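Local coordinates for protein putative alpha-L-fucosidase (Bacteroides thetaiotaomicron VPI-5482, PDB 3GZA) that probably acts as an alpha-L-fucosidase, hydrolysing the glycosidic bond that holds L-fucose on a glycan, at residues P12-W17 with W265-A270; D216-G221 with E253-G258; H18-G23 with C73-L78; G174-I179 with K201-C206. One frame throughout, in Å; residues are numbered along the deposited sequence.

Contact 1 (P12-W17 with W265-A270)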
loop_
_atom_site.group_PDB
_atom_site.type_symbol
_atom_site.label_atom_id
_atom_site.label_comp_id
_atom_site.label_asym_id
_atom_site.label_seq_id
_atom_site.Cartn_x
_atom_site.Cartn_y
_atom_site.Cartn_z
ATOM N N PRO A 12 5.015 -35.678 15.866
ATOM C CA PRO A 12 4.682 -36.313 14.612
ATOM C C PRO A 12 4.910 -35.431 13.373
ATOM O O PRO A 12 5.407 -35.930 12.344
ATOM C CB PRO A 12 3.213 -36.629 14.794
ATOM C CG PRO A 12 3.077 -36.878 16.243
ATOM C CD PRO A 12 3.963 -35.859 16.877
ATOM N N HIS A 13 4.603 -34.121 13.424
ATOM C CA HIS A 13 4.754 -33.284 12.240
ATOM C C HIS A 13 6.212 -32.892 11.953
ATOM O O HIS A 13 6.507 -32.300 10.908
ATOM C CB HIS A 13 3.837 -32.056 12.295
ATOM C CG HIS A 13 4.367 -30.928 13.126
ATOM N ND1 HIS A 13 4.309 -30.930 14.502
ATOM C CD2 HIS A 13 4.945 -29.754 12.762
ATOM C CE1 HIS A 13 4.853 -29.801 14.948
ATOM N NE2 HIS A 13 5.240 -29.070 13.916
ATOM N N GLN A 14 7.128 -33.220 12.870
ATOM C CA GLN A 14 8.534 -32.951 12.650
ATOM C C GLN A 14 9.214 -34.108 11.908
ATOM O O GLN A 14 10.326 -33.934 11.418
ATOM C CB GLN A 14 9.270 -32.686 13.968
ATOM C CG GLN A 14 8.991 -31.302 14.549
ATOM C CD GLN A 14 9.597 -31.104 15.917
ATOM O OE1 GLN A 14 9.313 -31.857 16.866
ATOM N NE2 GLN A 14 10.468 -30.083 16.027
ATOM N N LEU A 15 8.564 -35.265 11.786
ATOM C CA LEU A 15 9.225 -36.388 11.096
ATOM C C LEU A 15 9.540 -36.018 9.637
ATOM O O LEU A 15 10.629 -36.338 9.133
ATOM C CB LEU A 15 8.397 -37.664 11.204
ATOM C CG LEU A 15 8.233 -38.213 12.632
ATOM C CD1 LEU A 15 7.376 -39.483 12.576
ATOM C CD2 LEU A 15 9.566 -38.555 13.274
ATOM N N LYS A 16 8.644 -35.274 8.982
ATOM C CA LYS A 16 8.851 -34.888 7.571
ATOM C C LYS A 16 10.000 -33.922 7.400
ATOM O O LYS A 16 10.493 -33.771 6.317
ATOM C CB LYS A 16 7.576 -34.318 6.934
ATOM C CG LYS A 16 6.979 -33.117 7.637
ATOM C CD LYS A 16 5.817 -32.507 6.872
ATOM C CE LYS A 16 5.254 -31.323 7.612
ATOM N NZ LYS A 16 4.613 -31.765 8.872
ATOM N N TRP A 17 10.398 -33.237 8.483
ATOM C CA TRP A 17 11.560 -32.350 8.467
ATOM C C TRP A 17 12.811 -33.209 8.275
ATOM O O TRP A 17 13.628 -32.988 7.349
ATOM C CB TRP A 17 11.647 -31.542 9.786
ATOM C CG TRP A 17 12.927 -30.849 9.875
ATOM C CD1 TRP A 17 13.987 -31.194 10.671
ATOM C CD2 TRP A 17 13.366 -29.732 9.087
ATOM N NE1 TRP A 17 15.052 -30.370 10.405
ATOM C CE2 TRP A 17 14.693 -29.451 9.469
ATOM C CE3 TRP A 17 12.763 -28.932 8.102
ATOM C CZ2 TRP A 17 15.411 -28.429 8.897
ATOM C CZ3 TRP A 17 13.499 -27.953 7.514
ATOM C CH2 TRP A 17 14.800 -27.699 7.927
ATOM N N TRP A 265 12.841 -30.710 21.180
ATOM C CA TRP A 265 13.229 -31.184 19.863
ATOM C C TRP A 265 13.190 -30.018 18.877
ATOM O O TRP A 265 12.112 -29.567 18.454
ATOM C CB TRP A 265 12.292 -32.306 19.412
ATOM C CG TRP A 265 12.912 -33.128 18.290
ATOM C CD1 TRP A 265 12.772 -32.948 16.975
ATOM C CD2 TRP A 265 13.833 -34.222 18.449
ATOM N NE1 TRP A 265 13.531 -33.867 16.274
ATOM C CE2 TRP A 265 14.171 -34.672 17.171
ATOM C CE3 TRP A 265 14.357 -34.893 19.551
ATOM C CZ2 TRP A 265 15.030 -35.751 16.970
ATOM C CZ3 TRP A 265 15.208 -35.961 19.342
ATOM C CH2 TRP A 265 15.538 -36.365 18.068
ATOM N N VAL A 266 14.368 -29.443 18.601
ATOM C CA VAL A 266 14.513 -28.263 17.727
ATOM C C VAL A 266 15.643 -28.563 16.720
ATOM O O VAL A 266 16.777 -28.081 16.894
ATOM C CB VAL A 266 14.789 -26.956 18.499
ATOM C CG1 VAL A 266 14.622 -25.766 17.607
ATOM C CG2 VAL A 266 13.823 -26.793 19.696
ATOM N N PRO A 267 15.351 -29.418 15.726
ATOM C CA PRO A 267 16.418 -29.939 14.893
ATOM C C PRO A 267 17.080 -28.954 13.968
ATOM O O PRO A 267 16.549 -27.890 13.654
ATOM C CB PRO A 267 15.754 -31.096 14.142
ATOM C CG PRO A 267 14.289 -30.746 14.177
ATOM C CD PRO A 267 14.046 -30.011 15.379
ATOM N N ALA A 268 18.283 -29.342 13.552
ATOM C CA ALA A 268 19.128 -28.483 12.743
ATOM C C ALA A 268 18.758 -28.292 11.278
ATOM O O ALA A 268 18.449 -29.214 10.539
ATOM C CB ALA A 268 20.591 -28.965 12.832
HETATM N N MSE A 269 18.819 -27.050 10.874
HETATM C CA MSE A 269 18.637 -26.636 9.497
HETATM C C MSE A 269 19.956 -26.037 9.006
HETATM O O MSE A 269 20.611 -25.295 9.713
HETATM C CB MSE A 269 17.566 -25.566 9.402
HETATM C CG MSE A 269 17.285 -25.132 8.071
HETATM SE SE MSE A 269 18.163 -23.452 7.544
HETATM C CE MSE A 269 16.890 -22.269 8.348
ATOM N N ALA A 270 20.384 -26.434 7.806
ATOM C CA ALA A 270 21.538 -25.834 7.120
ATOM C C ALA A 270 20.991 -25.133 5.902
ATOM O O ALA A 270 19.971 -25.554 5.335
ATOM C CB ALA A 270 22.553 -26.909 6.696
HETATM O O HOH W 1 17.472 -31.823 11.152
#
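Gln14 NE2 serves two backbone carbonyls at once, Asp216 O and Trp265 O, the latter 3.0 Å from NE2 in a nearly straight bond (170°). The fold is the TIM barrel of the family 29 glycosidases, and here the helix that leads into strand 22-26 packs against strand 264-273 of the same barrel. Trp265 O lies in the amide plane of Gln14, while NE2 stands above the plane of that carbonyl. The other amide atom, OE1, accepts from Lys11 N and rests 3.6 Å from Trp265 CD1, with amide and indole planes 78° apart. Glutamine suits this buried place because one uncharged group offers both donor and acceptor. An alanine here would probably leave Trp265 O and Asp216 O without this donor and open a gap beside Pro267 CD. Trp17 brings the apolar half of the contact. Its CD1 is 3.5 Å from Pro267 CG, while CH2, at the other end of the indole, meets CG of selenomethionine Met269 at 3.6 Å, at the ring edge and near its plane. Phe217 stacks on the same indole. Trp17 NE1 donates to a water 2.9 Å away, which donates in turn to Ala268 O.

Contact 2 (D216-G221 with E253-G258)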
loop_
_atom_site.group_PDB
_atom_site.type_symbol
_atom_site.label_atom_id
_atom_site.label_comp_id
_atom_site.label_asym_id
_atom_site.label_seq_id
_atom_site.Cartn_x
_atom_site.Cartn_y
_atom_site.Cartn_z
ATOM N N ASP A 216 10.177 -24.859 15.305
ATOM C CA ASP A 216 10.110 -26.292 15.006
ATOM C C ASP A 216 11.388 -26.872 14.408
ATOM O O ASP A 216 11.525 -28.100 14.292
ATOM C CB ASP A 216 8.900 -26.610 14.165
ATOM C CG ASP A 216 7.602 -26.491 14.923
ATOM O OD1 ASP A 216 7.570 -26.379 16.172
ATOM O OD2 ASP A 216 6.546 -26.601 14.231
ATOM N N PHE A 217 12.332 -26.002 14.091
ATOM C CA PHE A 217 13.686 -26.365 13.732
ATOM C C PHE A 217 14.512 -25.116 13.978
ATOM O O PHE A 217 13.926 -24.056 14.267
ATOM C CB PHE A 217 13.796 -26.944 12.315
ATOM C CG PHE A 217 13.314 -26.047 11.236
ATOM C CD1 PHE A 217 14.122 -25.079 10.763
ATOM C CD2 PHE A 217 12.042 -26.213 10.676
ATOM C CE1 PHE A 217 13.720 -24.267 9.795
ATOM C CE2 PHE A 217 11.628 -25.416 9.693
ATOM C CZ PHE A 217 12.470 -24.458 9.222
ATOM N N ARG A 218 15.836 -25.217 13.917
ATOM C CA ARG A 218 16.705 -24.075 14.204
ATOM C C ARG A 218 17.641 -23.848 13.046
ATOM O O ARG A 218 18.106 -24.806 12.454
ATOM C CB ARG A 218 17.568 -24.280 15.464
ATOM C CG ARG A 218 18.559 -25.460 15.372
ATOM C CD ARG A 218 19.249 -25.703 16.680
ATOM N NE ARG A 218 20.464 -26.485 16.431
ATOM C CZ ARG A 218 20.574 -27.810 16.522
ATOM N NH1 ARG A 218 19.568 -28.564 16.992
ATOM N NH2 ARG A 218 21.730 -28.375 16.211
ATOM N N TRP A 219 17.959 -22.591 12.799
ATOM C CA TRP A 219 19.023 -22.239 11.840
ATOM C C TRP A 219 20.330 -22.691 12.450
ATOM O O TRP A 219 20.654 -22.340 13.583
ATOM C CB TRP A 219 19.024 -20.722 11.629
ATOM C CG TRP A 219 20.116 -20.230 10.722
ATOM C CD1 TRP A 219 20.283 -20.537 9.442
ATOM C CD2 TRP A 219 21.154 -19.319 11.073
ATOM N NE1 TRP A 219 21.366 -19.882 8.931
ATOM C CE2 TRP A 219 21.919 -19.114 9.908
ATOM C CE3 TRP A 219 21.489 -18.643 12.236
ATOM C CZ2 TRP A 219 22.998 -18.285 9.877
ATOM C CZ3 TRP A 219 22.587 -17.832 12.220
ATOM C CH2 TRP A 219 23.330 -17.655 11.041
ATOM N N GLY A 220 21.100 -23.458 11.683
ATOM C CA GLY A 220 22.356 -24.046 12.138
ATOM C C GLY A 220 23.565 -23.149 12.280
ATOM O O GLY A 220 24.692 -23.658 12.295
ATOM N N GLY A 221 23.358 -21.847 12.384
ATOM C CA GLY A 221 24.470 -20.939 12.748
ATOM C C GLY A 221 25.313 -20.339 11.632
ATOM O O GLY A 221 26.274 -19.607 11.940
ATOM N N GLU A 253 27.525 -21.528 18.960
ATOM C CA GLU A 253 27.959 -22.923 19.122
ATOM C C GLU A 253 26.769 -23.818 19.376
ATOM O O GLU A 253 26.736 -24.920 18.900
ATOM C CB GLU A 253 28.957 -23.076 20.251
ATOM C CG GLU A 253 30.312 -22.479 19.924
ATOM C CD GLU A 253 31.017 -23.197 18.812
ATOM O OE1 GLU A 253 30.978 -24.439 18.771
ATOM O OE2 GLU A 253 31.629 -22.506 17.973
ATOM N N LEU A 254 25.814 -23.341 20.166
ATOM C CA LEU A 254 24.597 -24.094 20.444
ATOM C C LEU A 254 23.781 -24.310 19.174
ATOM O O LEU A 254 23.261 -25.401 18.967
ATOM C CB LEU A 254 23.807 -23.402 21.582
ATOM C CG LEU A 254 22.436 -23.976 21.914
ATOM C CD1 LEU A 254 22.583 -25.451 22.349
ATOM C CD2 LEU A 254 21.718 -23.108 22.984
ATOM N N LEU A 255 23.655 -23.308 18.282
ATOM C CA LEU A 255 22.940 -23.531 16.991
ATOM C C LEU A 255 23.628 -24.551 16.110
ATOM O O LEU A 255 22.992 -25.410 15.519
ATOM C CB LEU A 255 22.783 -22.215 16.244
ATOM C CG LEU A 255 21.906 -21.161 16.917
ATOM C CD1 LEU A 255 22.078 -19.841 16.182
ATOM C CD2 LEU A 255 20.401 -21.597 16.968
ATOM N N LYS A 256 24.961 -24.486 16.066
ATOM C CA LYS A 256 25.760 -25.358 15.240
ATOM C C LYS A 256 25.831 -26.810 15.661
ATOM O O LYS A 256 26.063 -27.694 14.811
ATOM C CB LYS A 256 27.189 -24.773 15.172
ATOM C CG LYS A 256 27.254 -23.495 14.324
ATOM C CD LYS A 256 28.604 -22.790 14.399
ATOM C CE LYS A 256 28.598 -21.535 13.496
ATOM N NZ LYS A 256 29.762 -20.696 13.783
ATOM N N HIS A 257 25.697 -27.045 16.963
ATOM C CA HIS A 257 25.840 -28.374 17.548
ATOM C C HIS A 257 24.583 -28.933 18.219
ATOM O O HIS A 257 24.487 -30.135 18.404
ATOM C CB HIS A 257 26.962 -28.360 18.631
ATOM C CG HIS A 257 28.358 -28.202 18.081
ATOM N ND1 HIS A 257 29.075 -29.256 17.569
ATOM C CD2 HIS A 257 29.159 -27.109 17.967
ATOM C CE1 HIS A 257 30.260 -28.823 17.165
ATOM N NE2 HIS A 257 30.345 -27.524 17.410
ATOM N N GLY A 258 23.688 -28.070 18.688
ATOM C CA GLY A 258 22.580 -28.508 19.533
ATOM C C GLY A 258 23.084 -28.878 20.929
ATOM O O GLY A 258 24.247 -28.632 21.300
HETATM O O HOH W 2 28.849 -18.728 12.015
#
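Arg218 sets out with CG between the backbone N and the carbonyl carbon (chi1 63°) and then runs extended to NE, a course that carries NE to Leu255 O near the end of helix 251-257. There NE and NH2 grip one atom, Leu255 O, side-on: NE at 2.9 Å from that oxygen in a fairly straight bond (166°), NH2 at 3.3 Å from it in a more bent one. The oxygen lies in the guanidinium plane, and both nitrogens reach it from the same face of its carbonyl. A positive group would probably be favoured at this carboxy-terminal end of the helix dipole. NH1 turns to Val266 O and Trp232 O, so a leucine in place of Arg218 would probably leave three backbone oxygens without these donors. Gly258 CA covers one face of the guanidinium toward its rim; a side chain on Gly258 would run into NH2, and its positive phi also favours glycine. Gly221 is equally constrained, since a CB would collide with Lys256 CG. Leu255 CB touches Trp219 O at 3.4 Å, while Lys256 CG lies 3.3 Å from Gly220 O. Lys256 stretches out beyond CG, and a water bridges its NZ (2.8 Å) to Gly221 O. The helix thus lies against strand 218-219, which pairs in parallel with strand 264-273, and Leu254 and Leu255 also pack on Phe235 of strand 234-235, the antiparallel partner of 264-273.

Contact 3 (H18-G23 with C73-L78)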
loop_
_atom_site.group_PDB
_atom_site.type_symbol
_atom_site.label_atom_id
_atom_site.label_comp_id
_atom_site.label_asym_id
_atom_site.label_seq_id
_atom_site.Cartn_x
_atom_site.Cartn_y
_atom_site.Cartn_z
ATOM N N HIS A 18 12.992 -34.172 9.158
ATOM C CA HIS A 18 14.165 -35.052 9.074
ATOM C C HIS A 18 14.173 -35.853 7.785
ATOM O O HIS A 18 15.209 -35.999 7.154
ATOM C CB HIS A 18 14.181 -36.039 10.222
ATOM C CG HIS A 18 14.341 -35.410 11.568
ATOM N ND1 HIS A 18 15.557 -34.975 12.040
ATOM C CD2 HIS A 18 13.428 -35.104 12.518
ATOM C CE1 HIS A 18 15.390 -34.455 13.247
ATOM N NE2 HIS A 18 14.108 -34.533 13.565
ATOM N N GLU A 19 13.030 -36.439 7.438
ATOM C CA GLU A 19 12.956 -37.318 6.255
ATOM C C GLU A 19 13.192 -36.632 4.923
ATOM O O GLU A 19 13.650 -37.271 3.986
ATOM C CB GLU A 19 11.609 -38.011 6.208
ATOM C CG GLU A 19 11.383 -38.907 7.384
ATOM C CD GLU A 19 9.878 -39.260 7.609
ATOM O OE1 GLU A 19 8.950 -38.446 7.269
ATOM O OE2 GLU A 19 9.643 -40.321 8.209
ATOM N N ALA A 20 12.833 -35.360 4.817
ATOM C CA ALA A 20 13.033 -34.651 3.552
ATOM C C ALA A 20 14.477 -34.572 3.173
ATOM O O ALA A 20 14.796 -34.718 1.987
ATOM C CB ALA A 20 12.421 -33.239 3.622
ATOM N N GLU A 21 15.350 -34.284 4.151
ATOM C CA GLU A 21 16.805 -34.105 3.953
ATOM C C GLU A 21 17.222 -32.878 3.191
ATOM O O GLU A 21 18.206 -32.257 3.529
ATOM C CB GLU A 21 17.476 -35.360 3.387
ATOM C CG GLU A 21 17.309 -36.603 4.275
ATOM C CD GLU A 21 17.908 -37.873 3.749
ATOM O OE1 GLU A 21 18.498 -37.878 2.678
ATOM O OE2 GLU A 21 17.701 -38.920 4.380
HETATM N N MSE A 22 16.497 -32.550 2.124
HETATM C CA MSE A 22 16.827 -31.401 1.319
HETATM C C MSE A 22 15.570 -30.703 0.861
HETATM O O MSE A 22 14.540 -31.361 0.596
HETATM C CB MSE A 22 17.550 -31.831 0.083
HETATM C CG MSE A 22 18.899 -32.348 0.275
HETATM SE SE MSE A 22 19.714 -32.837 -1.451
HETATM C CE MSE A 22 19.740 -31.020 -2.154
ATOM N N GLY A 23 15.680 -29.394 0.760
ATOM C CA GLY A 23 14.617 -28.553 0.224
ATOM C C GLY A 23 15.186 -27.323 -0.444
ATOM O O GLY A 23 16.391 -27.109 -0.413
ATOM N N CYS A 73 15.596 -32.174 -3.767
ATOM C CA CYS A 73 14.703 -31.411 -2.874
ATOM C C CYS A 73 13.336 -32.075 -2.764
ATOM O O CYS A 73 12.770 -32.535 -3.776
ATOM C CB CYS A 73 14.516 -29.984 -3.408
ATOM S SG CYS A 73 16.104 -29.124 -3.461
ATOM N N LYS A 74 12.850 -32.174 -1.521
ATOM C CA LYS A 74 11.566 -32.797 -1.211
ATOM C C LYS A 74 10.505 -31.771 -0.825
ATOM O O LYS A 74 9.318 -32.120 -0.677
ATOM C CB LYS A 74 11.707 -33.905 -0.148
ATOM C CG LYS A 74 12.636 -35.020 -0.572
ATOM C CD LYS A 74 12.135 -35.740 -1.810
ATOM C CE LYS A 74 13.066 -36.891 -2.198
ATOM N NZ LYS A 74 13.163 -37.881 -1.128
ATOM N N PHE A 75 10.959 -30.558 -0.519
ATOM C CA PHE A 75 10.057 -29.459 -0.189
ATOM C C PHE A 75 10.577 -28.224 -0.865
ATOM O O PHE A 75 11.772 -28.149 -1.225
ATOM C CB PHE A 75 9.886 -29.247 1.316
ATOM C CG PHE A 75 11.131 -28.851 2.018
ATOM C CD1 PHE A 75 11.913 -29.826 2.626
ATOM C CD2 PHE A 75 11.452 -27.536 2.237
ATOM C CE1 PHE A 75 13.043 -29.489 3.318
ATOM C CE2 PHE A 75 12.574 -27.185 2.930
ATOM C CZ PHE A 75 13.365 -28.180 3.518
ATOM N N ALA A 76 9.697 -27.249 -1.080
ATOM C CA ALA A 76 10.089 -25.997 -1.781
ATOM C C ALA A 76 9.255 -24.877 -1.144
ATOM O O ALA A 76 8.074 -25.046 -0.898
ATOM C CB ALA A 76 9.846 -26.082 -3.313
ATOM N N VAL A 77 9.922 -23.770 -0.890
ATOM C CA VAL A 77 9.358 -22.608 -0.197
ATOM C C VAL A 77 9.516 -21.374 -1.056
ATOM O O VAL A 77 10.557 -21.161 -1.662
ATOM C CB VAL A 77 10.107 -22.430 1.153
ATOM C CG1 VAL A 77 9.571 -21.245 1.983
ATOM C CG2 VAL A 77 10.080 -23.732 1.991
ATOM N N LEU A 78 8.489 -20.520 -1.079
ATOM C CA LEU A 78 8.513 -19.259 -1.795
ATOM C C LEU A 78 8.313 -18.077 -0.883
ATOM O O LEU A 78 7.504 -18.136 0.022
ATOM C CB LEU A 78 7.350 -19.237 -2.820
ATOM C CG LEU A 78 7.136 -17.935 -3.588
ATOM C CD1 LEU A 78 8.370 -17.515 -4.435
ATOM C CD2 LEU A 78 5.850 -17.961 -4.494
HETATM O O HOH W 3 12.160 -38.452 1.645
HETATM O O HOH W 4 15.369 -37.089 0.720
#
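Phe75 lays its ring squarely over the CA of Gly23, which sits 3.5 Å from the ring centroid and only 9° off the normal, a CH-pi contact. The CG of Phe75 lies between its backbone N and carbonyl carbon (chi1 64°), 3.9 Å from Gly23 CA. Only glycine fits there, since a CB on Gly23 would overlap Phe75 CE2. At the ring edge, nearly in plane, Ala20 CB meets CD1 of Phe75 at 3.6 Å, a spot suited to a small methyl. Here strands 22-26 and 75-79, the first two parallel strands of the TIM barrel in chain order, come together, and Lys74 N gives a hydrogen bond to Met22 O at 2.8 Å. Cys73 holds SG anti to its carbonyl carbon, 3.6 Å from Gly23 C, and the CE of selenomethionine Met22 comes to 4.3 Å from that SG. Lys74 is bent at chi2 and chi4. Its CG lies 3.4 Å from Ala20 O, and two waters accept from NZ, one donating to Glu19 O and the other to Ala20 O.

Contact 4 (G174-I179 with K201-C206)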
loop_
_atom_site.group_PDB
_atom_site.type_symbol
_atom_site.label_atom_id
_atom_site.label_comp_id
_atom_site.label_asym_id
_atom_site.label_seq_id
_atom_site.Cartn_x
_atom_site.Cartn_y
_atom_site.Cartn_z
ATOM N N GLY A 174 -3.943 -24.652 0.599
ATOM C CA GLY A 174 -3.764 -26.054 0.993
ATOM C C GLY A 174 -2.832 -26.224 2.182
ATOM O O GLY A 174 -2.415 -25.267 2.815
ATOM N N ASP A 175 -2.511 -27.489 2.475
ATOM C CA ASP A 175 -1.655 -27.837 3.623
ATOM C C ASP A 175 -0.207 -27.563 3.309
ATOM O O ASP A 175 0.294 -27.902 2.231
ATOM C CB ASP A 175 -1.877 -29.280 4.039
ATOM C CG ASP A 175 -3.285 -29.531 4.583
ATOM O OD1 ASP A 175 -4.015 -28.559 4.899
ATOM O OD2 ASP A 175 -3.683 -30.714 4.727
ATOM N N LEU A 176 0.471 -26.891 4.239
ATOM C CA LEU A 176 1.820 -26.409 4.033
ATOM C C LEU A 176 2.868 -27.175 4.870
ATOM O O LEU A 176 2.590 -27.699 5.950
ATOM C CB LEU A 176 1.905 -24.941 4.438
ATOM C CG LEU A 176 0.939 -24.005 3.703
ATOM C CD1 LEU A 176 0.967 -22.598 4.289
ATOM C CD2 LEU A 176 1.224 -24.032 2.212
ATOM N N TYR A 177 4.063 -27.197 4.311
ATOM C CA TYR A 177 5.194 -27.879 4.914
ATOM C C TYR A 177 5.749 -27.068 6.056
ATOM O O TYR A 177 6.040 -27.618 7.107
ATOM C CB TYR A 177 6.256 -28.111 3.825
ATOM C CG TYR A 177 7.447 -28.900 4.310
ATOM C CD1 TYR A 177 7.414 -30.278 4.378
ATOM C CD2 TYR A 177 8.662 -28.261 4.621
ATOM C CE1 TYR A 177 8.527 -31.014 4.813
ATOM C CE2 TYR A 177 9.747 -29.005 5.090
ATOM C CZ TYR A 177 9.695 -30.375 5.133
ATOM O OH TYR A 177 10.805 -31.093 5.545
HETATM N N MSE A 178 5.965 -25.784 5.794
HETATM C CA MSE A 178 6.422 -24.879 6.826
HETATM C C MSE A 178 5.922 -23.488 6.498
HETATM O O MSE A 178 5.539 -23.204 5.335
HETATM C CB MSE A 178 7.968 -24.776 6.844
HETATM C CG MSE A 178 8.611 -24.132 5.679
HETATM SE SE MSE A 178 10.452 -23.713 5.909
HETATM C CE MSE A 178 11.194 -25.500 5.876
ATOM N N ILE A 179 5.930 -22.663 7.542
ATOM C CA ILE A 179 5.799 -21.203 7.453
ATOM C C ILE A 179 7.126 -20.729 8.046
ATOM O O ILE A 179 7.446 -21.082 9.185
ATOM C CB ILE A 179 4.654 -20.564 8.234
ATOM C CG1 ILE A 179 3.292 -20.908 7.587
ATOM C CG2 ILE A 179 4.876 -19.034 8.338
ATOM C CD1 ILE A 179 3.034 -20.366 6.182
ATOM N N LYS A 201 -4.168 -23.361 14.341
ATOM C CA LYS A 201 -5.546 -23.623 13.983
ATOM C C LYS A 201 -5.700 -24.117 12.556
ATOM O O LYS A 201 -6.396 -25.121 12.304
ATOM C CB LYS A 201 -6.365 -22.356 14.154
ATOM C CG LYS A 201 -7.826 -22.503 13.785
ATOM C CD LYS A 201 -8.616 -21.275 14.096
ATOM C CE LYS A 201 -10.107 -21.480 13.785
ATOM N NZ LYS A 201 -10.883 -20.247 14.102
ATOM N N TYR A 202 -5.111 -23.394 11.627
ATOM C CA TYR A 202 -5.332 -23.686 10.210
ATOM C C TYR A 202 -4.341 -24.633 9.584
ATOM O O TYR A 202 -4.639 -25.230 8.574
ATOM C CB TYR A 202 -5.388 -22.388 9.429
ATOM C CG TYR A 202 -6.530 -21.521 9.869
ATOM C CD1 TYR A 202 -7.852 -21.917 9.660
ATOM C CD2 TYR A 202 -6.306 -20.320 10.509
ATOM C CE1 TYR A 202 -8.926 -21.112 10.094
ATOM C CE2 TYR A 202 -7.368 -19.533 10.938
ATOM C CZ TYR A 202 -8.655 -19.937 10.721
ATOM O OH TYR A 202 -9.662 -19.121 11.127
ATOM N N GLN A 203 -3.173 -24.765 10.210
ATOM C CA GLN A 203 -2.082 -25.561 9.692
ATOM C C GLN A 203 -1.445 -26.399 10.807
ATOM O O GLN A 203 -0.224 -26.287 11.038
ATOM C CB GLN A 203 -1.059 -24.625 9.064
ATOM C CG GLN A 203 -1.500 -23.926 7.783
ATOM C CD GLN A 203 -1.598 -24.823 6.598
ATOM O OE1 GLN A 203 -0.894 -25.831 6.502
ATOM N NE2 GLN A 203 -2.442 -24.450 5.652
ATOM N N PRO A 204 -2.228 -27.255 11.460
ATOM C CA PRO A 204 -1.732 -28.025 12.589
ATOM C C PRO A 204 -0.527 -28.936 12.307
ATOM O O PRO A 204 0.167 -29.292 13.252
ATOM C CB PRO A 204 -2.963 -28.830 13.052
ATOM C CG PRO A 204 -3.777 -28.906 11.850
ATOM C CD PRO A 204 -3.638 -27.580 11.212
ATOM N N ASN A 205 -0.270 -29.322 11.067
ATOM C CA ASN A 205 0.899 -30.171 10.765
ATOM C C ASN A 205 2.021 -29.441 10.076
ATOM O O ASN A 205 2.968 -30.041 9.647
ATOM C CB ASN A 205 0.471 -31.336 9.911
ATOM C CG ASN A 205 -0.447 -32.245 10.653
ATOM O OD1 ASN A 205 -0.090 -32.780 11.712
ATOM N ND2 ASN A 205 -1.642 -32.403 10.136
ATOM N N CYS A 206 1.906 -28.121 10.011
ATOM C CA CYS A 206 2.900 -27.265 9.398
ATOM C C CYS A 206 4.011 -26.884 10.355
ATOM O O CYS A 206 3.760 -26.549 11.497
ATOM C CB CYS A 206 2.205 -26.005 8.838
ATOM S SG CYS A 206 3.252 -24.783 8.032
HETATM O O HOH W 5 -4.032 -27.658 7.375
#
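Gln203 uses both atoms of its amide to hold the chain just ahead of strand 178-181, within a beta-alpha-beta unit of the TIM barrel: strand 178-181, helix 196-202, strand 207-209. Among the hydrogen bonds, OE1 of Gln203 accepts from Leu176 N at 2.8 Å, and NE2 gives to Gly174 O at 3.0 Å. Leu176 N is tilted from the plane of the Gln203 carbonyl, and NE2 stands above that of Gly174. The chain bends at chi2 (-71°), which brings CD round, and chi3 sets the turn of the amide. NE2 has a second acceptor in Cys170 O of helix 148-171, so three bonds fix the rotation of the group. Glutamine, with a donor and an acceptor side by side, matches the backbone it meets, and Gly174 takes a positive phi that favours glycine. Within 201-206 a type I turn from Gln203 to Cys206 closes with Cys206 N to Gln203 O, and Pro204 supplies a phi suited to its second position. One water bridges the two segments, giving hydrogen bonds to Asp175 OD1 and Tyr202 O. A CA-H...O contact joins Cys206 CA to Leu176 O at 3.5 Å, and Cys206 CB is 3.4 Å from the same Leu176 O. The apolar contacts gather on Cys206 SG, anti to the backbone N (chi1 180°): Leu176 CB lies 3.8 Å from SG and Ile179 CG1 3.9 Å from it. A small thiol suits so narrow a place, for SG lies just 3.3 Å from Met178 C.

In the fold
All four contacts reach the curled sheet of the TIM barrel. Contact 1 touches all three others, its centre 11 Å from those of contacts 2 and 3 and 14 Å from that of contact 4. Met269 O and Gly220 N (2.7 Å) join it to contact 2, His18 NE2 and Trp265 NE1 (2.8 Å) to contact 3, and Lys16 O and Tyr177 OH to contact 4. Tyr177 stacks on Phe75 of contact 3. Contacts 2 and 4 still touch where Phe217 CZ lies 3.7 Å from Met178 CE. A bound HEPES, about 3 Å from the Trp219 side chain and 4 Å from that of Met269, is consistent with a pocket at the carboxy-terminal ends of the strands, where TIM-barrel enzymes have their active sites.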